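Local coordinates for protein alpha-1,6-mannanase (Bacteroides thetaiotaomicron, PDB 4V1S) that probably hydrolyses alpha-1,6-mannosidic linkages of mannan, as a family GH76 glycoside hydrolase of a gut symbiont, at residues M326-K331 against A388-I393. Residues are numbered along the deposited sequence; the frame is centred on the assembly and turned at random.
Sequences MYDTDK and ANYKRI
The hydroxyl of Tyr390 donates a hydrogen bond to Asp328 OD1, OH to OD1 2.8 Å, and this is the one hydrogen bond between segments 326-331 and 388-393, at the ends of helices 313-330 and 374-394. OD1 is met on its syn side; the carboxylate and ring planes are 23° apart, with OD1 at the ring's edge and in its plane. The same oxygen therefore also comes within 3.6 Å of Tyr390 CE2. Asp328 reaches across because CG stands anti to its carbonyl carbon (chi1 -65°), which brings the carboxylate nearer than the direction of CB suggests.

The tighter half lies beside this bond. Tyr327 and Tyr390 run past each other in opposite directions, and CD2 of Tyr327 meets CE2 of Tyr390 at 3.8 Å, near the plane of the Tyr390 ring. Ile393, from the same helix as Tyr390, lays CD1 over one face of that ring, 4.0 Å above its plane and toward the rim. Phe324 stacks on Tyr390, while Leu336 and Phe340 of helix 334-350 add to its burial.

The exposed carboxylate of Asp328 marks the looser, solvent side. A phenylalanine in place of Tyr390 would probably keep much of the ring packing but leave the Asp328 carboxylate without its phenol donor.

With only 143 Å² buried between the segments, this is side-chain packing at neighbouring helix ends, their backbones well apart (Tyr327 CA to Tyr390 CA, 9.8 Å), in the (alpha/alpha)6 barrel of the six-hairpin glycosidases, the fold of family GH76.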
loop_
_atom_site.group_PDB
_atom_site.type_symbol
_atom_site.label_atom_id
_atom_site.label_comp_id
_atom_site.label_asym_id
_atom_site.label_seq_id
_atom_site.Cartn_x
_atom_site.Cartn_y
_atom_site.Cartn_z
ATOM N N MET A 326 -3.787 -14.574 -0.513
ATOM C CA MET A 326 -4.464 -15.814 -0.145
ATOM C C MET A 326 -4.369 -16.849 -1.267
ATOM O O MET A 326 -4.140 -18.014 -1.004
ATOM C CB MET A 326 -5.930 -15.584 0.238
ATOM C CG MET A 326 -6.114 -15.066 1.643
ATOM S SD MET A 326 -5.465 -16.199 2.905
ATOM C CE MET A 326 -6.093 -15.423 4.386
ATOM N N TYR A 327 -4.498 -16.404 -2.512
ATOM C CA TYR A 327 -4.392 -17.309 -3.647
ATOM C C TYR A 327 -2.975 -17.850 -3.687
ATOM O O TYR A 327 -2.782 -19.043 -3.871
ATOM C CB TYR A 327 -4.769 -16.644 -4.981
ATOM C CG TYR A 327 -4.450 -17.529 -6.147
ATOM C CD1 TYR A 327 -5.295 -18.575 -6.489
ATOM C CD2 TYR A 327 -3.218 -17.408 -6.843
ATOM C CE1 TYR A 327 -4.981 -19.418 -7.540
ATOM C CE2 TYR A 327 -2.886 -18.264 -7.892
ATOM C CZ TYR A 327 -3.778 -19.270 -8.229
ATOM O OH TYR A 327 -3.499 -20.138 -9.256
ATOM N N ASP A 328 -1.974 -16.982 -3.505
ATOM C CA ASP A 328 -0.575 -17.444 -3.423
ATOM C C ASP A 328 -0.376 -18.507 -2.312
ATOM O O ASP A 328 0.458 -19.423 -2.437
ATOM C CB ASP A 328 0.378 -16.275 -3.125
ATOM C CG ASP A 328 0.434 -15.253 -4.227
ATOM O OD1 ASP A 328 0.012 -15.553 -5.361
ATOM O OD2 ASP A 328 0.918 -14.119 -3.938
ATOM N N THR A 329 -1.146 -18.379 -1.235
ATOM C CA THR A 329 -1.049 -19.251 -0.071
ATOM C C THR A 329 -1.706 -20.621 -0.275
ATOM O O THR A 329 -1.087 -21.639 0.030
ATOM C CB THR A 329 -1.647 -18.557 1.177
ATOM O OG1 THR A 329 -0.933 -17.337 1.419
ATOM C CG2 THR A 329 -1.555 -19.434 2.430
ATOM N N ASP A 330 -2.951 -20.634 -0.764
ATOM C CA ASP A 330 -3.733 -21.863 -0.826
ATOM C C ASP A 330 -4.172 -22.318 -2.228
ATOM O O ASP A 330 -4.717 -23.424 -2.379
ATOM C CB ASP A 330 -4.912 -21.807 0.151
ATOM C CG ASP A 330 -6.009 -20.845 -0.263
ATOM O OD1 ASP A 330 -6.038 -20.378 -1.421
ATOM O OD2 ASP A 330 -6.870 -20.572 0.601
ATOM N N LYS A 331 -3.861 -21.499 -3.227
ATOM C CA LYS A 331 -4.162 -21.753 -4.647
ATOM C C LYS A 331 -5.626 -21.992 -4.924
ATOM O O LYS A 331 -5.983 -22.602 -5.939
ATOM C CB LYS A 331 -3.320 -22.910 -5.175
ATOM C CG LYS A 331 -1.844 -22.591 -5.188
ATOM C CD LYS A 331 -1.542 -21.508 -6.216
ATOM C CE LYS A 331 -0.410 -20.611 -5.763
ATOM N NZ LYS A 331 0.850 -21.373 -5.501
ATOM N N ALA A 388 -3.800 -7.994 -14.345
ATOM C CA ALA A 388 -3.130 -8.450 -15.560
ATOM C C ALA A 388 -2.135 -9.569 -15.259
ATOM O O ALA A 388 -2.038 -10.550 -15.996
ATOM C CB ALA A 388 -2.439 -7.271 -16.236
ATOM N N ASN A 389 -1.412 -9.430 -14.156
ATOM C CA ASN A 389 -0.422 -10.423 -13.766
ATOM C C ASN A 389 -1.100 -11.744 -13.410
ATOM O O ASN A 389 -0.670 -12.791 -13.838
ATOM C CB ASN A 389 0.424 -9.885 -12.606
ATOM C CG ASN A 389 1.619 -10.740 -12.311
ATOM O OD1 ASN A 389 2.177 -11.382 -13.205
ATOM N ND2 ASN A 389 2.027 -10.765 -11.061
ATOM N N TYR A 390 -2.173 -11.690 -12.620
ATOM C CA TYR A 390 -2.865 -12.919 -12.229
ATOM C C TYR A 390 -3.618 -13.583 -13.394
ATOM O O TYR A 390 -3.722 -14.803 -13.435
ATOM C CB TYR A 390 -3.724 -12.718 -10.980
ATOM C CG TYR A 390 -2.869 -12.773 -9.758
ATOM C CD1 TYR A 390 -2.219 -11.633 -9.288
ATOM C CD2 TYR A 390 -2.656 -13.979 -9.106
ATOM C CE1 TYR A 390 -1.399 -11.681 -8.203
ATOM C CE2 TYR A 390 -1.840 -14.058 -8.005
ATOM C CZ TYR A 390 -1.195 -12.922 -7.555
ATOM O OH TYR A 390 -0.388 -13.020 -6.448
ATOM N N LYS A 391 -4.095 -12.785 -14.345
ATOM C CA LYS A 391 -4.702 -13.340 -15.560
ATOM C C LYS A 391 -3.625 -14.139 -16.325
ATOM O O LYS A 391 -3.874 -15.244 -16.785
ATOM C CB LYS A 391 -5.282 -12.220 -16.421
ATOM C CG LYS A 391 -5.922 -12.701 -17.712
ATOM C CD LYS A 391 -6.547 -11.577 -18.537
ATOM C CE LYS A 391 -7.142 -12.134 -19.828
ATOM N NZ LYS A 391 -7.820 -11.090 -20.644
ATOM N N ARG A 392 -2.420 -13.559 -16.413
ATOM C CA ARG A 392 -1.269 -14.207 -17.081
ATOM C C ARG A 392 -0.870 -15.512 -16.368
ATOM O O ARG A 392 -0.679 -16.536 -17.006
ATOM C CB ARG A 392 -0.082 -13.219 -17.147
ATOM C CG ARG A 392 1.296 -13.825 -17.434
ATOM C CD ARG A 392 2.431 -12.855 -17.087
ATOM N NE ARG A 392 2.743 -12.757 -15.647
ATOM C CZ ARG A 392 3.391 -13.695 -14.938
ATOM N NH1 ARG A 392 3.777 -14.843 -15.505
ATOM N NH2 ARG A 392 3.641 -13.498 -13.634
ATOM N N ILE A 393 -0.755 -15.443 -15.045
ATOM C CA ILE A 393 -0.487 -16.596 -14.190
ATOM C C ILE A 393 -1.510 -17.725 -14.418
ATOM O O ILE A 393 -1.143 -18.893 -14.519
ATOM C CB ILE A 393 -0.469 -16.163 -12.694
ATOM C CG1 ILE A 393 0.790 -15.328 -12.406
ATOM C CG2 ILE A 393 -0.549 -17.372 -11.765
ATOM C CD1 ILE A 393 0.821 -14.634 -11.055
#